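PDB 5HAB: ribonuclease J from Methanolobus psychrophilus R15, which hydrolyses RNA as an archaeal exoribonuclease of the metallo-beta-lactamase/beta-CASP family, probably degrading chains from the 5' end. Local coordinates for residues Ala333-Tyr338 with Lys364-Asp369; Ile134-Asp139 with Val299-Gln304. The protein carries 1 engineered substitution. All coordinates share one frame; numbering follows the deposited sequence.

Interaction 1 of 2, residues Ala333-Tyr338 with Lys364-Asp369; sequences AGKDKY and KVETGD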
loop_
_atom_site.group_PDB
_atom_site.type_symbol
_atom_site.label_atom_id
_atom_site.label_comp_id
_atom_site.label_asym_id
_atom_site.label_seq_id
_atom_site.Cartn_x
_atom_site.Cartn_y
_atom_site.Cartn_z
ATOM N N ALA B 333 -44.504 2.769 -4.710
ATOM C CA ALA B 333 -44.952 4.157 -4.674
ATOM C C ALA B 333 -43.953 5.067 -5.373
ATOM O O ALA B 333 -44.253 6.223 -5.676
ATOM C CB ALA B 333 -45.167 4.610 -3.240
ATOM N N GLY B 334 -42.762 4.537 -5.624
ATOM C CA GLY B 334 -41.706 5.306 -6.250
ATOM C C GLY B 334 -40.543 5.535 -5.305
ATOM O O GLY B 334 -40.659 6.285 -4.333
ATOM N N LYS B 335 -39.418 4.889 -5.597
ATOM C CA LYS B 335 -38.206 5.033 -4.800
ATOM C C LYS B 335 -37.760 6.487 -4.718
ATOM O O LYS B 335 -37.110 6.893 -3.755
ATOM C CB LYS B 335 -37.085 4.181 -5.391
ATOM C CG LYS B 335 -37.406 2.707 -5.446
ATOM C CD LYS B 335 -36.184 1.893 -5.814
ATOM C CE LYS B 335 -36.002 1.789 -7.312
ATOM N NZ LYS B 335 -35.149 0.616 -7.646
ATOM N N ASP B 336 -38.132 7.267 -5.731
ATOM C CA ASP B 336 -37.785 8.681 -5.801
ATOM C C ASP B 336 -38.500 9.523 -4.744
ATOM O O ASP B 336 -38.218 10.712 -4.596
ATOM C CB ASP B 336 -38.108 9.231 -7.191
ATOM C CG ASP B 336 -39.587 9.151 -7.520
ATOM O OD1 ASP B 336 -40.252 10.209 -7.526
ATOM O OD2 ASP B 336 -40.089 8.029 -7.748
ATOM N N LYS B 337 -39.425 8.908 -4.014
ATOM C CA LYS B 337 -40.228 9.640 -3.042
ATOM C C LYS B 337 -39.762 9.365 -1.614
ATOM O O LYS B 337 -40.304 9.921 -0.658
ATOM C CB LYS B 337 -41.708 9.269 -3.186
ATOM C CG LYS B 337 -42.383 9.830 -4.432
ATOM C CD LYS B 337 -43.849 9.412 -4.498
ATOM C CE LYS B 337 -44.475 9.755 -5.843
ATOM N NZ LYS B 337 -43.988 8.861 -6.935
ATOM N N TYR B 338 -38.745 8.522 -1.474
ATOM C CA TYR B 338 -38.277 8.122 -0.151
ATOM C C TYR B 338 -36.762 8.196 0.006
ATOM O O TYR B 338 -36.010 8.072 -0.962
ATOM C CB TYR B 338 -38.751 6.701 0.163
ATOM C CG TYR B 338 -40.248 6.597 0.289
ATOM C CD1 TYR B 338 -40.889 6.947 1.468
ATOM C CD2 TYR B 338 -41.023 6.165 -0.778
ATOM C CE1 TYR B 338 -42.262 6.862 1.585
ATOM C CE2 TYR B 338 -42.396 6.073 -0.671
ATOM C CZ TYR B 338 -43.010 6.423 0.512
ATOM O OH TYR B 338 -44.376 6.336 0.619
ATOM N N LYS B 364 -36.057 -3.942 -4.763
ATOM C CA LYS B 364 -35.104 -4.391 -5.764
ATOM C C LYS B 364 -34.283 -3.206 -6.266
ATOM O O LYS B 364 -34.833 -2.218 -6.761
ATOM C CB LYS B 364 -35.826 -5.076 -6.928
ATOM C CG LYS B 364 -36.320 -6.482 -6.618
ATOM C CD LYS B 364 -35.157 -7.449 -6.442
ATOM C CE LYS B 364 -35.639 -8.887 -6.325
ATOM N NZ LYS B 364 -34.506 -9.855 -6.359
ATOM N N VAL B 365 -32.968 -3.296 -6.114
ATOM C CA VAL B 365 -32.088 -2.259 -6.626
ATOM C C VAL B 365 -31.927 -2.444 -8.135
ATOM O O VAL B 365 -31.676 -3.543 -8.626
ATOM C CB VAL B 365 -30.731 -2.248 -5.892
ATOM C CG1 VAL B 365 -30.926 -1.847 -4.438
ATOM C CG2 VAL B 365 -30.073 -3.596 -5.962
ATOM N N GLU B 366 -32.094 -1.354 -8.869
ATOM C CA GLU B 366 -32.000 -1.381 -10.322
ATOM C C GLU B 366 -30.982 -0.345 -10.802
ATOM O O GLU B 366 -30.651 0.587 -10.067
ATOM C CB GLU B 366 -33.386 -1.160 -10.937
ATOM C CG GLU B 366 -34.009 0.189 -10.629
ATOM C CD GLU B 366 -35.489 0.235 -10.976
ATOM O OE1 GLU B 366 -36.036 -0.815 -11.379
ATOM O OE2 GLU B 366 -36.106 1.313 -10.832
ATOM N N THR B 367 -30.472 -0.537 -12.018
ATOM C CA THR B 367 -29.401 0.291 -12.572
ATOM C C THR B 367 -29.624 1.786 -12.342
ATOM O O THR B 367 -30.722 2.304 -12.546
ATOM C CB THR B 367 -29.237 0.029 -14.085
ATOM O OG1 THR B 367 -28.875 -1.342 -14.293
ATOM C CG2 THR B 367 -28.151 0.920 -14.679
ATOM N N GLY B 368 -28.577 2.469 -11.889
ATOM C CA GLY B 368 -28.665 3.892 -11.628
ATOM C C GLY B 368 -28.864 4.228 -10.164
ATOM O O GLY B 368 -28.451 5.297 -9.718
ATOM N N ASP B 369 -29.510 3.324 -9.425
ATOM C CA ASP B 369 -29.783 3.516 -7.997
ATOM C C ASP B 369 -28.522 3.878 -7.214
ATOM O O ASP B 369 -27.449 3.317 -7.440
ATOM C CB ASP B 369 -30.432 2.264 -7.398
ATOM C CG ASP B 369 -31.902 2.140 -7.761
ATOM O OD1 ASP B 369 -32.546 3.188 -7.984
ATOM O OD2 ASP B 369 -32.416 1.001 -7.804
#
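The ammonium group of Lys335 is driven end-on into a small cluster of oxygens built by Lys364, Glu366 and Asp369. Its side chain crosses that of Asp369 at about a right angle, and NZ meets Asp369 OD2 at 2.8 Å on the syn side of the carboxylate, a little out of its plane, in a charged hydrogen bond. A second bond runs from Lys335 NZ to Lys364 O at 3.0 Å, lying in the carbonyl plane. Glu366 supplies the longer arm of the salt-bridge network, with its OE2 3.4 Å from Lys335 NZ; its CG, set between the backbone N and the carbonyl carbon (chi1 63°), brings the otherwise extended chain obliquely past the lysine. A bend at chi3 (-86°) in Lys335 turns the last part of that chain toward these oxygens. Asp369 OD2 has a further donor: Glu366 N binds it at 2.6 Å from the anti side, so one carboxylate oxygen is held between the lysine and the backbone. That backbone is a type II beta turn from Glu366 to Asp369, closed by Asp369 N to Glu366 O at 3.0 Å, with Gly368 at its third position. The loops concerned lead into strands 338-342 and 370-374 of the parallel beta-CASP sheet, where strand 262-266 runs between them; the lysine therefore spans one intervening strand at this end of the sheet. Phe363 touches the side chain of Lys335, and Asp369 rests on Val260. On the other side of the 3-10 turn 335-337, Lys337 folds back on its own segment, its NZ bonding Ala333 O at 2.9 Å. Asp369 also pairs through its backbone with Arg400, tying the turn to the neighbouring strand 400-402.

Interaction 2 of 2, residues Ile134-Asp139 with Val299-Gln304; sequences IKHQID and VGTAYQ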
loop_
_atom_site.group_PDB
_atom_site.type_symbol
_atom_site.label_atom_id
_atom_site.label_comp_id
_atom_site.label_asym_id
_atom_site.label_seq_id
_atom_site.Cartn_x
_atom_site.Cartn_y
_atom_site.Cartn_z
ATOM N N ILE B 134 -27.208 2.095 28.196
ATOM C CA ILE B 134 -26.770 1.054 29.113
ATOM C C ILE B 134 -27.986 0.374 29.733
ATOM O O ILE B 134 -28.044 -0.850 29.795
ATOM C CB ILE B 134 -25.827 1.598 30.199
ATOM C CG1 ILE B 134 -24.517 2.094 29.580
ATOM C CG2 ILE B 134 -25.522 0.510 31.215
ATOM C CD1 ILE B 134 -23.610 2.781 30.584
ATOM N N LYS B 135 -28.964 1.156 30.186
ATOM C CA LYS B 135 -30.183 0.560 30.743
ATOM C C LYS B 135 -30.903 -0.322 29.737
ATOM O O LYS B 135 -31.246 -1.466 30.045
ATOM C CB LYS B 135 -31.162 1.624 31.255
ATOM C CG LYS B 135 -30.710 2.371 32.477
ATOM C CD LYS B 135 -31.782 3.335 32.941
ATOM C CE LYS B 135 -31.264 4.226 34.051
ATOM N NZ LYS B 135 -32.263 5.249 34.457
ATOM N N HIS B 136 -31.128 0.209 28.538
ATOM C CA HIS B 136 -31.824 -0.548 27.503
ATOM C C HIS B 136 -31.067 -1.827 27.172
ATOM O O HIS B 136 -31.671 -2.828 26.802
ATOM C CB HIS B 136 -32.026 0.301 26.243
ATOM C CG HIS B 136 -32.998 1.425 26.429
ATOM N ND1 HIS B 136 -33.246 2.369 25.454
ATOM C CD2 HIS B 136 -33.773 1.764 27.487
ATOM C CE1 HIS B 136 -34.136 3.239 25.905
ATOM N NE2 HIS B 136 -34.470 2.893 27.135
ATOM N N GLN B 137 -29.748 -1.794 27.316
ATOM C CA GLN B 137 -28.945 -2.969 27.001
ATOM C C GLN B 137 -28.986 -4.009 28.126
ATOM O O GLN B 137 -29.117 -5.202 27.861
ATOM C CB GLN B 137 -27.508 -2.555 26.702
ATOM C CG GLN B 137 -26.520 -3.694 26.674
ATOM C CD GLN B 137 -25.164 -3.251 26.168
ATOM O OE1 GLN B 137 -24.310 -2.822 26.944
ATOM N NE2 GLN B 137 -24.959 -3.354 24.858
ATOM N N ILE B 138 -28.834 -3.559 29.371
ATOM C CA ILE B 138 -28.871 -4.446 30.534
ATOM C C ILE B 138 -30.175 -5.239 30.575
ATOM O O ILE B 138 -30.183 -6.437 30.873
ATOM C CB ILE B 138 -28.679 -3.655 31.846
ATOM C CG1 ILE B 138 -27.261 -3.083 31.930
ATOM C CG2 ILE B 138 -28.975 -4.530 33.053
ATOM C CD1 ILE B 138 -26.182 -4.138 31.964
ATOM N N ASP B 139 -31.276 -4.561 30.257
ATOM C CA ASP B 139 -32.592 -5.189 30.196
ATOM C C ASP B 139 -32.761 -5.984 28.904
ATOM O O ASP B 139 -33.839 -5.995 28.311
ATOM C CB ASP B 139 -33.705 -4.142 30.318
ATOM C CG ASP B 139 -33.523 -3.227 31.520
ATOM O OD1 ASP B 139 -32.805 -3.621 32.467
ATOM O OD2 ASP B 139 -34.105 -2.118 31.521
ATOM N N VAL B 299 -31.635 6.000 17.620
ATOM C CA VAL B 299 -32.240 7.249 17.176
ATOM C C VAL B 299 -33.504 7.510 17.984
ATOM O O VAL B 299 -33.743 8.639 18.421
ATOM C CB VAL B 299 -32.525 7.238 15.666
ATOM C CG1 VAL B 299 -33.036 8.591 15.216
ATOM C CG2 VAL B 299 -31.268 6.867 14.898
ATOM N N GLY B 300 -34.303 6.465 18.183
ATOM C CA GLY B 300 -35.477 6.558 19.034
ATOM C C GLY B 300 -35.136 7.092 20.413
ATOM O O GLY B 300 -35.731 8.076 20.867
ATOM N N THR B 301 -34.169 6.453 21.068
ATOM C CA THR B 301 -33.713 6.896 22.384
ATOM C C THR B 301 -33.255 8.353 22.361
ATOM O O THR B 301 -33.621 9.131 23.243
ATOM C CB THR B 301 -32.562 6.024 22.914
ATOM O OG1 THR B 301 -32.988 4.660 22.990
ATOM C CG2 THR B 301 -32.134 6.491 24.298
ATOM N N ALA B 302 -32.468 8.724 21.352
ATOM C CA ALA B 302 -31.969 10.096 21.252
ATOM C C ALA B 302 -33.119 11.094 21.125
ATOM O O ALA B 302 -33.045 12.219 21.624
ATOM C CB ALA B 302 -31.019 10.231 20.071
ATOM N N TYR B 303 -34.185 10.661 20.462
ATOM C CA TYR B 303 -35.358 11.498 20.248
ATOM C C TYR B 303 -36.146 11.675 21.546
ATOM O O TYR B 303 -36.489 12.799 21.924
ATOM C CB TYR B 303 -36.243 10.883 19.160
ATOM C CG TYR B 303 -37.581 11.557 18.972
ATOM C CD1 TYR B 303 -37.663 12.894 18.605
ATOM C CD2 TYR B 303 -38.765 10.851 19.145
ATOM C CE1 TYR B 303 -38.887 13.513 18.426
ATOM C CE2 TYR B 303 -39.993 11.461 18.969
ATOM C CZ TYR B 303 -40.047 12.791 18.609
ATOM O OH TYR B 303 -41.267 13.402 18.431
ATOM N N GLN B 304 -36.411 10.562 22.230
ATOM C CA GLN B 304 -37.145 10.576 23.495
ATOM C C GLN B 304 -36.499 11.482 24.546
ATOM O O GLN B 304 -37.197 12.151 25.307
ATOM C CB GLN B 304 -37.284 9.154 24.044
ATOM C CG GLN B 304 -38.064 8.218 23.131
ATOM C CD GLN B 304 -38.160 6.805 23.675
ATOM O OE1 GLN B 304 -38.259 6.597 24.885
ATOM N NE2 GLN B 304 -38.131 5.823 22.780
#
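His136 and Thr301 reach for each other from opposite directions between helices 128-138 and 293-304, and they alone make the close approach here. Thr301 OG1 sits at the edge of the imidazole, in its plane, 3.4 Å from His136 ND1 and equally far from His136 CE1. The threonine methyl adds a looser touch, CG2 lying 4.1 Å from His136 CE1. With OG1 anti to the carbonyl carbon (chi1 -58°), the hydroxyl comes beside the backbone N; there it is hydrogen-bonded to Arg297 O, one turn back on its own helix, so the polar end of Thr301 is held by its helix as well as facing the histidine. The ring of His136, CG likewise beside its backbone N (chi1 -69°), stands out from the helix and spans much of the 9.2 Å between the CA atoms of His136 and Thr301. The denser side is that of the buried Thr301, which also packs on Tyr129 and Ala132, a turn or more before His136 on the same helix. The contact is thinner around His136, which is partly exposed; although the CB of exposed Gln304 points at the other helix, its nearest approach is OE1 to His136 CE1, 5.4 Å. Only 85 Å² is buried in all. The pair lies where the beta-lactamase-type and beta-CASP parts of the chain face each other, its nearest atom about 7 Å from the bound nucleic acid. Each helix is the connection of a beta-alpha-beta crossover at the margin of its own sheet: 128-138 joins parallel strands 124-126 and 150-152, with Ile134 and Ile138 against helix 113-116, while 293-304 joins parallel strands 287-291 and 315-317, with Val299 and Ala302 on Ile308.

The two contacts do not touch: their centres are about 32 Å apart and their nearest atoms about 16 Å. Interaction 1 joins two loops wholly within the beta-CASP region, with its centre about 33 Å from that of the chain and its nearest atom about 16 Å from the bound RNA. Interaction 2 joins the beta-lactamase-type and beta-CASP regions, has its centre about 16 Å from the centre of the chain, and comes within about 7 Å of the RNA. The parallel beta-CASP sheet connects them: strand 287-291, which precedes helix 293-304 of interaction 2, neighbours strand 338-342, and Lys337 in segment 333-338 pairs through its backbone with Ile287.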